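Local coordinates for protein laminin subunit ALPHA-1 (PDB 2JD4) that forms part of the basement membrane protein laminin-111, its LG4-5 domain pair carrying magnesium sites and probably serving to attach laminin to the cell surface, at residues T225-T230 with W285-A290. The protein carries 4 engineered substitutions. Sequence-based numbering, arbitrary orientation.
Sequences TLEFRT and WHTLQA
R229 lies across one face of the W285 indole, and its side chain can be followed over the ring atom by atom. R229 CB sits 3.9 Å from W285 CD2. R229 CG, placed between the backbone N and the carbonyl carbon (chi1 70°), stands almost directly over the six-membered ring of W285, 3.9 Å from its centroid in a CH-pi contact. R229 CD moves on to W285 CZ2, 3.7 Å away, with CE2 nearly as close. The chain then bends at chi3 (-69°), and the guanidinium plane is turned 68° from the indole; NE donates a hydrogen bond to G283 O and NH2 forms a salt bridge with D12. The edge of the indole meets the E227-F228 backbone, W285 CE3 coming within 3.5 Å of F228 C, while W285 NE1 donates a hydrogen bond to Q198 OE1.

Beyond this end the two strands pair antiparallel. L226 and L288 form one hydrogen-bonded pair, F228 and H286 another, each with two N-H...O bonds; L288 N to L226 O is the shortest of the four at 2.8 Å. On the face carrying these four side chains, H286 CB rests over the F228 ring toward its rim, 3.9 Å from F228 CZ, and L288 CD1 touches F228 CE2. The H286 imidazole is held at both nitrogens, by D282 and D302.

This is a sheet pairing of the jelly-roll-like beta sandwich of LG5, the second laminin G domain in this fragment: strand 222-230 lies between 286-293 and 347-353, while F228 and L288 pack in the core against I252 and L250 of strand 247-253.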
ATOM      1  N   THR A 225      12.178  -3.257  10.561  1.00 30.42           N
ATOM      2  CA  THR A 225      12.227  -1.797  10.592  1.00 28.57           C
ATOM      3  C   THR A 225      10.886  -1.230  10.130  1.00 28.06           C
ATOM      4  O   THR A 225      10.240  -1.785   9.242  1.00 26.10           O
ATOM      5  CB  THR A 225      13.329  -1.241   9.664  1.00 32.09           C
ATOM      6  OG1 THR A 225      14.607  -1.745  10.074  1.00 38.20           O
ATOM      7  CG2 THR A 225      13.350   0.274   9.720  1.00 31.59           C
ATOM      8  N   LEU A 226      10.472  -0.125  10.736  1.00 26.87           N
ATOM      9  CA  LEU A 226       9.210   0.502  10.375  1.00 26.58           C
ATOM     10  C   LEU A 226       9.109   1.874  11.012  1.00 26.32           C
ATOM     11  O   LEU A 226       9.899   2.219  11.886  1.00 28.55           O
ATOM     12  CB  LEU A 226       8.038  -0.366  10.845  1.00 24.96           C
ATOM     13  CG  LEU A 226       7.837  -0.608  12.349  1.00 26.95           C
ATOM     14  CD1 LEU A 226       7.227   0.621  13.030  1.00 26.29           C
ATOM     15  CD2 LEU A 226       6.909  -1.791  12.536  1.00 22.99           C
ATOM     16  N   GLU A 227       8.134   2.653  10.557  1.00 26.69           N
ATOM     17  CA  GLU A 227       7.876   3.976  11.107  1.00 24.90           C
ATOM     18  C   GLU A 227       6.417   3.962  11.523  1.00 23.83           C
ATOM     19  O   GLU A 227       5.578   3.373  10.837  1.00 20.49           O
ATOM     20  CB  GLU A 227       8.087   5.065  10.058  1.00 28.36           C
ATOM     21  CG  GLU A 227       9.508   5.200   9.559  1.00 36.91           C
ATOM     22  CD  GLU A 227       9.630   6.259   8.482  1.00 42.13           C
ATOM     23  OE1 GLU A 227       9.206   7.407   8.734  1.00 46.48           O
ATOM     24  OE2 GLU A 227      10.146   5.947   7.389  1.00 44.64           O
ATOM     25  N   PHE A 228       6.104   4.600  12.647  1.00 21.55           N
ATOM     26  CA  PHE A 228       4.728   4.627  13.109  1.00 19.76           C
ATOM     27  C   PHE A 228       4.371   5.974  13.725  1.00 20.87           C
ATOM     28  O   PHE A 228       5.243   6.705  14.183  1.00 24.59           O
ATOM     29  CB  PHE A 228       4.503   3.511  14.143  1.00 20.63           C
ATOM     30  CG  PHE A 228       5.140   3.781  15.488  1.00 24.48           C
ATOM     31  CD1 PHE A 228       4.489   4.562  16.442  1.00 22.56           C
ATOM     32  CD2 PHE A 228       6.393   3.255  15.799  1.00 25.12           C
ATOM     33  CE1 PHE A 228       5.075   4.815  17.687  1.00 23.97           C
ATOM     34  CE2 PHE A 228       6.991   3.500  17.043  1.00 25.50           C
ATOM     35  CZ  PHE A 228       6.328   4.283  17.988  1.00 22.70           C
ATOM     36  N   ARG A 229       3.080   6.289  13.727  1.00 21.68           N
ATOM     37  CA  ARG A 229       2.570   7.516  14.325  1.00 20.99           C
ATOM     38  C   ARG A 229       1.269   7.104  14.991  1.00 20.84           C
ATOM     39  O   ARG A 229       0.500   6.315  14.435  1.00 21.21           O
ATOM     40  CB  ARG A 229       2.298   8.604  13.272  1.00 24.29           C
ATOM     41  CG  ARG A 229       1.119   8.331  12.338  1.00 26.42           C
ATOM     42  CD  ARG A 229       0.746   9.578  11.529  1.00 30.82           C
ATOM     43  NE  ARG A 229       0.170  10.639  12.358  1.00 29.24           N
ATOM     44  CZ  ARG A 229      -1.052  10.608  12.880  1.00 29.51           C
ATOM     45  NH1 ARG A 229      -1.841   9.568  12.660  1.00 31.45           N
ATOM     46  NH2 ARG A 229      -1.485  11.615  13.625  1.00 29.92           N
ATOM     47  N   THR A 230       1.020   7.621  16.186  1.00 21.76           N
ATOM     48  CA  THR A 230      -0.194   7.257  16.900  1.00 20.17           C
ATOM     49  C   THR A 230      -0.527   8.258  17.997  1.00 20.18           C
ATOM     50  O   THR A 230       0.342   8.995  18.457  1.00 20.14           O
ATOM     51  CB  THR A 230      -0.041   5.848  17.545  1.00 23.30           C
ATOM     52  OG1 THR A 230      -1.250   5.484  18.226  1.00 24.05           O
ATOM     53  CG2 THR A 230       1.114   5.841  18.529  1.00 21.79           C
ATOM     54  N   TRP A 285       5.899  11.061  13.509  1.00 26.56           N
ATOM     55  CA  TRP A 285       6.511   9.797  13.123  1.00 24.76           C
ATOM     56  C   TRP A 285       7.749   9.431  13.940  1.00 25.37           C
ATOM     57  O   TRP A 285       8.572  10.286  14.274  1.00 25.84           O
ATOM     58  CB  TRP A 285       6.864   9.815  11.636  1.00 22.05           C
ATOM     59  CG  TRP A 285       5.660   9.826  10.720  1.00 25.37           C
ATOM     60  CD1 TRP A 285       5.091  10.917  10.120  1.00 23.99           C
ATOM     61  CD2 TRP A 285       4.895   8.690  10.297  1.00 21.11           C
ATOM     62  NE1 TRP A 285       4.023  10.529   9.346  1.00 25.82           N
ATOM     63  CE2 TRP A 285       3.879   9.167   9.436  1.00 24.22           C
ATOM     64  CE3 TRP A 285       4.970   7.312  10.560  1.00 20.99           C
ATOM     65  CZ2 TRP A 285       2.940   8.314   8.834  1.00 21.56           C
ATOM     66  CZ3 TRP A 285       4.040   6.461   9.962  1.00 22.94           C
ATOM     67  CH2 TRP A 285       3.037   6.969   9.106  1.00 22.94           C
ATOM     68  N   HIS A 286       7.864   8.142  14.253  1.00 24.85           N
ATOM     69  CA  HIS A 286       8.986   7.603  15.015  1.00 23.34           C
ATOM     70  C   HIS A 286       9.549   6.417  14.259  1.00 22.98           C
ATOM     71  O   HIS A 286       8.799   5.652  13.644  1.00 24.31           O
ATOM     72  CB  HIS A 286       8.503   7.152  16.389  1.00 27.53           C
ATOM     73  CG  HIS A 286       7.883   8.251  17.189  1.00 24.08           C
ATOM     74  ND1 HIS A 286       8.630   9.228  17.809  1.00 28.32           N
ATOM     75  CD2 HIS A 286       6.587   8.566  17.414  1.00 24.20           C
ATOM     76  CE1 HIS A 286       7.820  10.101  18.381  1.00 26.94           C
ATOM     77  NE2 HIS A 286       6.574   9.721  18.156  1.00 28.60           N
ATOM     78  N   THR A 287      10.868   6.264  14.283  1.00 22.31           N
ATOM     79  CA  THR A 287      11.486   5.144  13.597  1.00 24.99           C
ATOM     80  C   THR A 287      11.652   4.019  14.603  1.00 26.32           C
ATOM     81  O   THR A 287      11.830   4.264  15.800  1.00 26.93           O
ATOM     82  CB  THR A 287      12.865   5.515  13.013  1.00 24.64           C
ATOM     83  OG1 THR A 287      13.753   5.890  14.070  1.00 30.54           O
ATOM     84  CG2 THR A 287      12.734   6.674  12.031  1.00 29.11           C
ATOM     85  N   LEU A 288      11.572   2.786  14.122  1.00 25.58           N
ATOM     86  CA  LEU A 288      11.718   1.639  15.002  1.00 26.76           C
ATOM     87  C   LEU A 288      12.531   0.542  14.328  1.00 30.43           C
ATOM     88  O   LEU A 288      12.277   0.176  13.179  1.00 28.56           O
ATOM     89  CB  LEU A 288      10.333   1.119  15.399  1.00 27.49           C
ATOM     90  CG  LEU A 288      10.211   0.001  16.441  1.00 24.98           C
ATOM     91  CD1 LEU A 288       8.760  -0.086  16.893  1.00 24.62           C
ATOM     92  CD2 LEU A 288      10.674  -1.329  15.855  1.00 28.29           C
ATOM     93  N   GLN A 289      13.521   0.033  15.056  1.00 30.63           N
ATOM     94  CA  GLN A 289      14.383  -1.029  14.564  1.00 32.77           C
ATOM     95  C   GLN A 289      14.429  -2.126  15.622  1.00 30.63           C
ATOM     96  O   GLN A 289      14.641  -1.851  16.795  1.00 30.28           O
ATOM     97  CB  GLN A 289      15.801  -0.504  14.328  1.00 37.84           C
ATOM     98  CG  GLN A 289      15.902   0.642  13.339  1.00 45.21           C
ATOM     99  CD  GLN A 289      17.282   1.277  13.335  1.00 51.59           C
ATOM    100  OE1 GLN A 289      18.289   0.607  13.089  1.00 53.85           O
ATOM    101  NE2 GLN A 289      17.335   2.575  13.612  1.00 50.66           N
ATOM    102  N   ALA A 290      14.218  -3.366  15.204  1.00 31.32           N
ATOM    103  CA  ALA A 290      14.257  -4.495  16.127  1.00 31.82           C
ATOM    104  C   ALA A 290      15.054  -5.593  15.438  1.00 31.96           C
ATOM    105  O   ALA A 290      14.596  -6.177  14.455  1.00 30.48           O
ATOM    106  CB  ALA A 290      12.843  -4.974  16.433  1.00 32.67           C
TER